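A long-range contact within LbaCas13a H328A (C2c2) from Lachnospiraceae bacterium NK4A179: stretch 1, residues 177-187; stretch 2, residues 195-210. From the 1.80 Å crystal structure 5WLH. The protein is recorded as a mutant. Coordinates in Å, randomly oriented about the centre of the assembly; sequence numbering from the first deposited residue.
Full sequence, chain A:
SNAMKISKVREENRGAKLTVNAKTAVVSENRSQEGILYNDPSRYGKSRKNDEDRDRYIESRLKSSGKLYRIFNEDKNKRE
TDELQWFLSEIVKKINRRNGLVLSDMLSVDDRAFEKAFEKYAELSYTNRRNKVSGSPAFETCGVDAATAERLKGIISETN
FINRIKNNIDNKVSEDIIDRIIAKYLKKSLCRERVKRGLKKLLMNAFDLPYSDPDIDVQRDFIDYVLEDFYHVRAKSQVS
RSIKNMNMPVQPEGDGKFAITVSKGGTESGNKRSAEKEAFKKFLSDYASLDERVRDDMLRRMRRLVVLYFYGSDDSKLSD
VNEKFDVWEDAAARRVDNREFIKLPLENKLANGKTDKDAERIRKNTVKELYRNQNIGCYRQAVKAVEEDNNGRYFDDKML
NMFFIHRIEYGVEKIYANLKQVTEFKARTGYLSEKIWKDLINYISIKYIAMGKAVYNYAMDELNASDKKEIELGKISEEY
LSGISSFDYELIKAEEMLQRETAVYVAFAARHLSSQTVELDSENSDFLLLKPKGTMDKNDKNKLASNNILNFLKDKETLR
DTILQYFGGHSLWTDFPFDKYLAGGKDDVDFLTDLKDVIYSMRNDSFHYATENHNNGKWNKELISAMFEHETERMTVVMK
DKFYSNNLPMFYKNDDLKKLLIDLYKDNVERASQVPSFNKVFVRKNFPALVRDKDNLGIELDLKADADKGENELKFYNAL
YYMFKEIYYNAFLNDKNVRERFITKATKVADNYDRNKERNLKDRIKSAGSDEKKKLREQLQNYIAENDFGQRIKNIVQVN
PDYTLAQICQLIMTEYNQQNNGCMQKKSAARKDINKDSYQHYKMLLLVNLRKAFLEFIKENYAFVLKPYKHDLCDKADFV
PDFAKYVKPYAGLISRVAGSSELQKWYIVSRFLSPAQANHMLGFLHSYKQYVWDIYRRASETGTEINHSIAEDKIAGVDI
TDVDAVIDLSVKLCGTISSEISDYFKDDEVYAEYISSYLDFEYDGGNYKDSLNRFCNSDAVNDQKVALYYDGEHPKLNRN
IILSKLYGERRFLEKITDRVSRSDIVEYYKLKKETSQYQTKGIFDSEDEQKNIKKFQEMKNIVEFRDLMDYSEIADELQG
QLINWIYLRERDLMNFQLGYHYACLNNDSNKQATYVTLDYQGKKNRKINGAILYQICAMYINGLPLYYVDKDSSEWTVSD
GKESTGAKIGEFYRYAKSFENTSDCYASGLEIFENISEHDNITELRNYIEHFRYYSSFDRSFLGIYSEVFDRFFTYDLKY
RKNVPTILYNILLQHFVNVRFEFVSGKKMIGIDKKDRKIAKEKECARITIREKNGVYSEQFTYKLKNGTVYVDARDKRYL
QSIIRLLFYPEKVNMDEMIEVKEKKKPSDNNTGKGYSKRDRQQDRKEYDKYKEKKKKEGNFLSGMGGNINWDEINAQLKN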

ATOM      1  N   ILE A 177      20.765  27.124 -28.012  1.00 51.81           N
ATOM      2  CA  ILE A 177      19.721  27.753 -27.211  1.00 51.34           C
ATOM      3  C   ILE A 177      18.351  27.244 -27.641  1.00 47.61           C
ATOM      4  O   ILE A 177      17.495  26.930 -26.804  1.00 46.24           O
ATOM      5  CB  ILE A 177      19.816  29.283 -27.323  1.00 51.81           C
ATOM      6  CG1 ILE A 177      21.057  29.797 -26.586  1.00 56.87           C
ATOM      7  CG2 ILE A 177      18.550  29.935 -26.793  1.00 50.68           C
ATOM      8  CD1 ILE A 177      21.498  31.169 -27.031  1.00 57.67           C
ATOM      9  N   ILE A 178      18.127  27.144 -28.952  1.00 45.35           N
ATOM     10  CA  ILE A 178      16.856  26.633 -29.458  1.00 39.54           C
ATOM     11  C   ILE A 178      16.660  25.183 -29.028  1.00 39.97           C
ATOM     12  O   ILE A 178      15.585  24.796 -28.548  1.00 36.51           O
ATOM     13  CB  ILE A 178      16.796  26.792 -30.988  1.00 37.40           C
ATOM     14  CG1 ILE A 178      16.605  28.269 -31.349  1.00 36.32           C
ATOM     15  CG2 ILE A 178      15.689  25.923 -31.576  1.00 35.15           C
ATOM     16  CD1 ILE A 178      16.899  28.611 -32.796  1.00 36.03           C
ATOM     17  N   ASP A 179      17.704  24.364 -29.176  1.00 43.26           N
ATOM     18  CA  ASP A 179      17.613  22.968 -28.764  1.00 45.16           C
ATOM     19  C   ASP A 179      17.315  22.847 -27.276  1.00 42.23           C
ATOM     20  O   ASP A 179      16.518  21.999 -26.864  1.00 40.63           O
ATOM     21  CB  ASP A 179      18.903  22.231 -29.111  1.00 47.28           C
ATOM     22  CG  ASP A 179      18.971  21.839 -30.568  1.00 47.99           C
ATOM     23  OD1 ASP A 179      17.982  22.084 -31.287  1.00 47.19           O
ATOM     24  OD2 ASP A 179      20.003  21.276 -30.993  1.00 50.80           O
ATOM     25  N   ARG A 180      17.943  23.690 -26.455  1.00 44.91           N
ATOM     26  CA  ARG A 180      17.710  23.627 -25.015  1.00 47.35           C
ATOM     27  C   ARG A 180      16.298  24.068 -24.662  1.00 43.84           C
ATOM     28  O   ARG A 180      15.646  23.457 -23.806  1.00 44.20           O
ATOM     29  CB  ARG A 180      18.742  24.486 -24.284  1.00 51.05           C
ATOM     30  CG  ARG A 180      20.047  23.756 -24.034  1.00 54.88           C
ATOM     31  CD  ARG A 180      21.219  24.705 -23.820  1.00 56.76           C
ATOM     32  NE  ARG A 180      22.474  23.965 -23.891  1.00 59.37           N
ATOM     33  CZ  ARG A 180      23.049  23.381 -22.847  1.00 59.06           C
ATOM     34  NH1 ARG A 180      22.489  23.474 -21.648  1.00 57.91           N
ATOM     35  NH2 ARG A 180      24.182  22.711 -22.999  1.00 59.72           N
ATOM     36  N   ILE A 181      15.811  25.127 -25.314  1.00 41.22           N
ATOM     37  CA  ILE A 181      14.485  25.661 -25.020  1.00 42.01           C
ATOM     38  C   ILE A 181      13.404  24.657 -25.389  1.00 43.43           C
ATOM     39  O   ILE A 181      12.405  24.499 -24.673  1.00 45.06           O
ATOM     40  CB  ILE A 181      14.280  26.992 -25.761  1.00 41.28           C
ATOM     41  CG1 ILE A 181      15.036  28.114 -25.055  1.00 48.81           C
ATOM     42  CG2 ILE A 181      12.813  27.327 -25.862  1.00 38.93           C
ATOM     43  CD1 ILE A 181      14.746  29.471 -25.620  1.00 50.35           C
ATOM     44  N   ILE A 182      13.572  23.980 -26.526  1.00 37.57           N
ATOM     45  CA  ILE A 182      12.574  23.014 -26.969  1.00 38.24           C
ATOM     46  C   ILE A 182      12.492  21.852 -25.988  1.00 40.10           C
ATOM     47  O   ILE A 182      11.408  21.475 -25.533  1.00 40.67           O
ATOM     48  CB  ILE A 182      12.903  22.531 -28.393  1.00 35.45           C
ATOM     49  CG1 ILE A 182      12.622  23.649 -29.395  1.00 36.55           C
ATOM     50  CG2 ILE A 182      12.120  21.277 -28.724  1.00 33.31           C
ATOM     51  CD1 ILE A 182      13.001  23.290 -30.826  1.00 35.85           C
ATOM     52  N   ALA A 183      13.640  21.274 -25.635  1.00 39.89           N
ATOM     53  CA  ALA A 183      13.633  20.111 -24.762  1.00 41.56           C
ATOM     54  C   ALA A 183      13.163  20.460 -23.357  1.00 45.68           C
ATOM     55  O   ALA A 183      12.560  19.616 -22.683  1.00 45.93           O
ATOM     56  CB  ALA A 183      15.025  19.487 -24.712  1.00 44.02           C
ATOM     57  N   LYS A 184      13.417  21.688 -22.903  1.00 40.62           N
ATOM     58  CA  LYS A 184      13.108  22.058 -21.528  1.00 45.83           C
ATOM     59  C   LYS A 184      11.718  22.663 -21.370  1.00 46.04           C
ATOM     60  O   LYS A 184      11.055  22.422 -20.355  1.00 43.32           O
ATOM     61  CB  LYS A 184      14.154  23.042 -20.997  1.00 51.40           C
ATOM     62  CG  LYS A 184      13.991  23.364 -19.522  1.00 58.06           C
ATOM     63  CD  LYS A 184      15.077  24.302 -19.027  1.00 65.72           C
ATOM     64  CE  LYS A 184      16.457  23.791 -19.400  1.00 71.18           C
ATOM     65  NZ  LYS A 184      17.496  24.205 -18.413  1.00 73.16           N
ATOM     66  N   TYR A 185      11.250  23.440 -22.349  1.00 43.68           N
ATOM     67  CA  TYR A 185      10.038  24.224 -22.172  1.00 46.37           C
ATOM     68  C   TYR A 185       8.897  23.873 -23.113  1.00 44.03           C
ATOM     69  O   TYR A 185       7.785  24.366 -22.905  1.00 42.47           O
ATOM     70  CB  TYR A 185      10.350  25.721 -22.316  1.00 48.86           C
ATOM     71  CG  TYR A 185      11.325  26.229 -21.280  1.00 55.47           C
ATOM     72  CD1 TYR A 185      10.991  26.240 -19.931  1.00 58.23           C
ATOM     73  CD2 TYR A 185      12.585  26.689 -21.646  1.00 56.80           C
ATOM     74  CE1 TYR A 185      11.881  26.699 -18.976  1.00 60.39           C
ATOM     75  CE2 TYR A 185      13.482  27.152 -20.697  1.00 59.35           C
ATOM     76  CZ  TYR A 185      13.125  27.155 -19.364  1.00 60.69           C
ATOM     77  OH  TYR A 185      14.013  27.614 -18.417  1.00 60.39           O
ATOM     78  N   LEU A 186       9.115  23.046 -24.131  1.00 43.91           N
ATOM     79  CA  LEU A 186       8.047  22.810 -25.095  1.00 40.82           C
ATOM     80  C   LEU A 186       6.851  22.129 -24.442  1.00 36.72           C
ATOM     81  O   LEU A 186       7.003  21.137 -23.720  1.00 37.94           O
ATOM     82  CB  LEU A 186       8.546  21.964 -26.263  1.00 39.78           C
ATOM     83  CG  LEU A 186       7.485  21.703 -27.327  1.00 36.60           C
ATOM     84  CD1 LEU A 186       6.934  23.011 -27.885  1.00 37.89           C
ATOM     85  CD2 LEU A 186       8.077  20.834 -28.421  1.00 37.36           C
ATOM     86  N   LYS A 187       5.658  22.658 -24.729  1.00 39.95           N
ATOM     87  CA  LYS A 187       4.412  22.064 -24.259  1.00 42.63           C
ATOM     88  C   LYS A 187       4.360  20.572 -24.569  1.00 46.29           C
ATOM     89  O   LYS A 187       4.720  20.134 -25.663  1.00 47.48           O
ATOM     90  CB  LYS A 187       3.220  22.776 -24.907  1.00 46.95           C
ATOM     91  CG  LYS A 187       2.159  23.206 -23.929  1.00 49.86           C
ATOM     92  CD  LYS A 187       1.035  23.942 -24.618  1.00 51.27           C
ATOM     93  CE  LYS A 187      -0.075  23.007 -25.019  1.00 51.51           C
ATOM     94  NZ  LYS A 187      -0.805  22.465 -23.847  1.00 52.03           N
TER
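Stretch 2 195-210: VKRGLKKLLMNAFDLP

Stretch 2 is helical from Val 195 through Ala 206, continuing a helix that begins earlier in the chain, and it packs against the helix of residues 177-185 in stretch 1. The two run in roughly opposite directions, with 144° between their N-to-C directions, and their axes come within 10.5 Å of each other. That spacing leaves room for branched aliphatic side chains between the backbones. Because the helices run counter to one another, residue numbers fall along stretch 2 as they rise along stretch 1: the CA atoms of Ile 178 and Lys 200 lie 7.0 Å apart, and one turn further on those of Ile 182 and Lys 196 lie 7.4 Å apart.

The central bump is Ile 182, which points toward stretch 2 and drops as a knob into a hole formed by Lys 196, Leu 199, Lys 200 and Leu 203. Residues spaced three and four apart on a helix outline such a hollow. Ile 182 CD1 lies 3.8 Å from Lys 200 CB and 4.3 Å from Leu 203 CD1, while its CG1 is 4.3 Å from Leu 199 CD2 and its CG2 is 4.0 Å from Lys 196 CE. Two walls of the hole are thus the aliphatic parts of lysines, whose methylenes can pack against isoleucine while the ammonium groups extend beyond.

One turn earlier, Ile 178 fills a second hollow toward the C-terminal end of the stretch 2 helix. Its long arm, m at chi1 and t at chi2, carries CD1 to 3.7 Å from Met 204 SD and 3.9 Å from Leu 203 CB. Beyond Ala 206 the chain leaves helical conformation at Phe 207, yet it still contributes to this pocket: Ile 178 CD1 lies 4.2 Å from Phe 207 CD2, approaching the ring obliquely, and 4.2 Å from Leu 209 CD1.

At the other end, Leu 186 has just left the helix of stretch 1 but still points toward stretch 2. Its forked tip suits the place: CD1 meets Leu 199 CD2 at 3.6 Å, and CD2 lies against Lys 196 CG at 3.5 Å.

A polar clasp accompanies this greasy seam. The CA-to-CB bonds of Asp 179 and Lys 200 both point sideways, but their ends come nearer to the opposing stretch. Lys 200 NZ donates a hydrogen bond to Asp 179 OD1 at 2.6 Å, part of a salt bridge. Lysine suits this position doubly, its CB packing on Ile 182 while its long chain delivers the charge to the shorter aspartate. Together the contacts bury 528 Å², counting both sides.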

ATOM      1  N   VAL A 195       6.485  17.517 -34.888  1.00 27.00           N
ATOM      2  CA  VAL A 195       6.083  18.834 -34.410  1.00 27.28           C
ATOM      3  C   VAL A 195       7.288  19.577 -33.872  1.00 27.64           C
ATOM      4  O   VAL A 195       7.478  20.770 -34.150  1.00 27.11           O
ATOM      5  CB  VAL A 195       4.979  18.709 -33.339  1.00 25.43           C
ATOM      6  CG1 VAL A 195       4.621  20.096 -32.804  1.00 25.51           C
ATOM      7  CG2 VAL A 195       3.750  18.010 -33.901  1.00 27.53           C
ATOM      8  N   LYS A 196       8.135  18.876 -33.112  1.00 24.58           N
ATOM      9  CA  LYS A 196       9.350  19.487 -32.585  1.00 28.90           C
ATOM     10  C   LYS A 196      10.284  19.886 -33.715  1.00 27.32           C
ATOM     11  O   LYS A 196      10.902  20.954 -33.675  1.00 28.26           O
ATOM     12  CB  LYS A 196      10.065  18.522 -31.637  1.00 33.28           C
ATOM     13  CG  LYS A 196       9.290  18.177 -30.372  1.00 41.14           C
ATOM     14  CD  LYS A 196       9.958  17.034 -29.600  1.00 45.93           C
ATOM     15  CE  LYS A 196      11.403  17.367 -29.259  1.00 45.74           C
ATOM     16  NZ  LYS A 196      12.001  16.356 -28.347  1.00 44.88           N
ATOM     17  N   ARG A 197      10.404  19.032 -34.727  1.00 27.21           N
ATOM     18  CA  ARG A 197      11.247  19.377 -35.867  1.00 28.12           C
ATOM     19  C   ARG A 197      10.678  20.567 -36.626  1.00 25.39           C
ATOM     20  O   ARG A 197      11.436  21.421 -37.097  1.00 27.75           O
ATOM     21  CB  ARG A 197      11.405  18.174 -36.790  1.00 28.70           C
ATOM     22  CG  ARG A 197      12.294  17.085 -36.202  1.00 30.76           C
ATOM     23  CD  ARG A 197      12.122  15.779 -36.963  1.00 29.94           C
ATOM     24  NE  ARG A 197      12.714  15.846 -38.298  1.00 32.94           N
ATOM     25  CZ  ARG A 197      12.475  14.973 -39.275  1.00 39.09           C
ATOM     26  NH1 ARG A 197      11.650  13.947 -39.081  1.00 42.48           N
ATOM     27  NH2 ARG A 197      13.064  15.126 -40.449  1.00 39.62           N
ATOM     28  N   GLY A 198       9.352  20.637 -36.762  1.00 25.65           N
ATOM     29  CA  GLY A 198       8.746  21.804 -37.381  1.00 25.08           C
ATOM     30  C   GLY A 198       9.029  23.072 -36.598  1.00 31.18           C
ATOM     31  O   GLY A 198       9.341  24.123 -37.172  1.00 29.65           O
ATOM     32  N   LEU A 199       8.953  22.983 -35.271  1.00 27.31           N
ATOM     33  CA  LEU A 199       9.222  24.155 -34.449  1.00 26.98           C
ATOM     34  C   LEU A 199      10.679  24.576 -34.555  1.00 25.30           C
ATOM     35  O   LEU A 199      10.981  25.768 -34.688  1.00 30.83           O
ATOM     36  CB  LEU A 199       8.860  23.853 -32.998  1.00 27.41           C
ATOM     37  CG  LEU A 199       9.195  24.938 -31.986  1.00 28.22           C
ATOM     38  CD1 LEU A 199       8.622  26.286 -32.440  1.00 28.30           C
ATOM     39  CD2 LEU A 199       8.610  24.519 -30.648  1.00 30.43           C
ATOM     40  N   LYS A 200      11.597  23.612 -34.493  1.00 30.00           N
ATOM     41  CA  LYS A 200      13.007  23.950 -34.629  1.00 30.73           C
ATOM     42  C   LYS A 200      13.282  24.648 -35.957  1.00 28.44           C
ATOM     43  O   LYS A 200      13.994  25.655 -36.003  1.00 26.73           O
ATOM     44  CB  LYS A 200      13.868  22.701 -34.504  1.00 31.35           C
ATOM     45  CG  LYS A 200      15.315  22.986 -34.881  1.00 34.77           C
ATOM     46  CD  LYS A 200      16.286  22.128 -34.129  1.00 40.52           C
ATOM     47  CE  LYS A 200      17.700  22.663 -34.320  1.00 38.11           C
ATOM     48  NZ  LYS A 200      18.684  21.711 -33.761  1.00 39.82           N
ATOM     49  N   LYS A 201      12.716  24.125 -37.042  1.00 27.10           N
ATOM     50  CA  LYS A 201      12.913  24.724 -38.358  1.00 27.67           C
ATOM     51  C   LYS A 201      12.380  26.146 -38.389  1.00 30.05           C
ATOM     52  O   LYS A 201      13.029  27.057 -38.919  1.00 27.13           O
ATOM     53  CB  LYS A 201      12.213  23.868 -39.412  1.00 26.98           C
ATOM     54  CG  LYS A 201      12.287  24.366 -40.848  1.00 28.84           C
ATOM     55  CD  LYS A 201      12.052  23.181 -41.805  1.00 29.16           C
ATOM     56  CE  LYS A 201      12.057  23.609 -43.274  1.00 27.66           C
ATOM     57  NZ  LYS A 201      11.655  22.477 -44.179  1.00 27.32           N
ATOM     58  N   LEU A 202      11.203  26.350 -37.801  1.00 27.64           N
ATOM     59  CA  LEU A 202      10.623  27.681 -37.702  1.00 26.49           C
ATOM     60  C   LEU A 202      11.519  28.620 -36.902  1.00 24.06           C
ATOM     61  O   LEU A 202      11.744  29.766 -37.308  1.00 30.59           O
ATOM     62  CB  LEU A 202       9.246  27.577 -37.057  1.00 26.21           C
ATOM     63  CG  LEU A 202       8.580  28.857 -36.574  1.00 29.20           C
ATOM     64  CD1 LEU A 202       8.196  29.667 -37.753  1.00 33.59           C
ATOM     65  CD2 LEU A 202       7.345  28.510 -35.750  1.00 37.31           C
ATOM     66  N   LEU A 203      12.046  28.153 -35.767  1.00 29.45           N
ATOM     67  CA  LEU A 203      12.875  29.021 -34.931  1.00 27.77           C
ATOM     68  C   LEU A 203      14.203  29.340 -35.603  1.00 31.88           C
ATOM     69  O   LEU A 203      14.732  30.448 -35.454  1.00 30.09           O
ATOM     70  CB  LEU A 203      13.117  28.370 -33.572  1.00 27.69           C
ATOM     71  CG  LEU A 203      11.876  28.357 -32.680  1.00 28.99           C
ATOM     72  CD1 LEU A 203      12.098  27.443 -31.482  1.00 28.90           C
ATOM     73  CD2 LEU A 203      11.561  29.781 -32.235  1.00 31.20           C
ATOM     74  N   MET A 204      14.778  28.373 -36.320  1.00 29.17           N
ATOM     75  CA  MET A 204      16.017  28.659 -37.042  1.00 31.57           C
ATOM     76  C   MET A 204      15.781  29.674 -38.152  1.00 31.39           C
ATOM     77  O   MET A 204      16.607  30.575 -38.363  1.00 34.29           O
ATOM     78  CB  MET A 204      16.621  27.365 -37.589  1.00 30.40           C
ATOM     79  CG  MET A 204      17.085  26.394 -36.492  1.00 31.42           C
ATOM     80  SD  MET A 204      18.578  26.883 -35.598  1.00 33.38           S
ATOM     81  CE  MET A 204      19.851  26.484 -36.809  1.00 37.43           C
ATOM     82  N   ASN A 205      14.661  29.550 -38.869  1.00 32.31           N
ATOM     83  CA  ASN A 205      14.303  30.555 -39.860  1.00 33.42           C
ATOM     84  C   ASN A 205      14.029  31.902 -39.199  1.00 39.60           C
ATOM     85  O   ASN A 205      14.420  32.952 -39.725  1.00 39.59           O
ATOM     86  CB  ASN A 205      13.085  30.100 -40.669  1.00 36.28           C
ATOM     87  CG  ASN A 205      13.362  28.840 -41.500  1.00 45.12           C
ATOM     88  OD1 ASN A 205      14.518  28.472 -41.717  1.00 46.56           O
ATOM     89  ND2 ASN A 205      12.296  28.172 -41.955  1.00 42.87           N
ATOM     90  N   ALA A 206      13.357  31.893 -38.042  1.00 36.86           N
ATOM     91  CA  ALA A 206      13.044  33.149 -37.364  1.00 39.45           C
ATOM     92  C   ALA A 206      14.307  33.907 -36.990  1.00 37.44           C
ATOM     93  O   ALA A 206      14.354  35.139 -37.083  1.00 38.78           O
ATOM     94  CB  ALA A 206      12.208  32.886 -36.113  1.00 37.03           C
ATOM     95  N   PHE A 207      15.337  33.194 -36.549  1.00 35.20           N
ATOM     96  CA  PHE A 207      16.558  33.831 -36.090  1.00 34.55           C
ATOM     97  C   PHE A 207      17.656  33.818 -37.146  1.00 39.10           C
ATOM     98  O   PHE A 207      18.829  34.025 -36.815  1.00 39.29           O
ATOM     99  CB  PHE A 207      17.005  33.181 -34.785  1.00 34.18           C
ATOM    100  CG  PHE A 207      16.054  33.458 -33.653  1.00 45.60           C
ATOM    101  CD1 PHE A 207      15.933  34.745 -33.146  1.00 48.00           C
ATOM    102  CD2 PHE A 207      15.248  32.459 -33.129  1.00 43.84           C
ATOM    103  CE1 PHE A 207      15.053  35.022 -32.120  1.00 46.95           C
ATOM    104  CE2 PHE A 207      14.365  32.730 -32.099  1.00 48.57           C
ATOM    105  CZ  PHE A 207      14.268  34.017 -31.595  1.00 47.95           C
ATOM    106  N   ASP A 208      17.280  33.604 -38.409  1.00 43.26           N
ATOM    107  CA  ASP A 208      18.180  33.695 -39.564  1.00 49.53           C
ATOM    108  C   ASP A 208      19.434  32.841 -39.383  1.00 45.92           C
ATOM    109  O   ASP A 208      20.556  33.274 -39.657  1.00 46.07           O
ATOM    110  CB  ASP A 208      18.545  35.152 -39.852  1.00 54.93           C
ATOM    111  CG  ASP A 208      17.327  36.006 -40.132  1.00 62.60           C
ATOM    112  OD1 ASP A 208      16.571  35.665 -41.065  1.00 65.31           O
ATOM    113  OD2 ASP A 208      17.122  37.016 -39.419  1.00 67.37           O
ATOM    114  N   LEU A 209      19.231  31.603 -38.915  1.00 37.87           N
ATOM    115  CA  LEU A 209      20.309  30.641 -38.763  1.00 35.48           C
ATOM    116  C   LEU A 209      20.179  29.580 -39.841  1.00 36.73           C
ATOM    117  O   LEU A 209      19.077  29.054 -40.043  1.00 32.42           O
ATOM    118  CB  LEU A 209      20.276  29.991 -37.368  1.00 38.15           C
ATOM    119  CG  LEU A 209      20.330  30.974 -36.183  1.00 37.24           C
ATOM    120  CD1 LEU A 209      20.207  30.250 -34.845  1.00 36.75           C
ATOM    121  CD2 LEU A 209      21.618  31.816 -36.225  1.00 37.51           C
ATOM    122  N   PRO A 210      21.244  29.268 -40.579  1.00 35.77           N
ATOM    123  CA  PRO A 210      21.121  28.259 -41.636  1.00 33.32           C
ATOM    124  C   PRO A 210      20.701  26.925 -41.048  1.00 31.32           C
ATOM    125  O   PRO A 210      21.242  26.471 -40.037  1.00 33.00           O
ATOM    126  CB  PRO A 210      22.528  28.200 -42.241  1.00 35.59           C
ATOM    127  CG  PRO A 210      23.099  29.548 -41.956  1.00 34.81           C
ATOM    128  CD  PRO A 210      22.574  29.899 -40.582  1.00 37.59           C
TER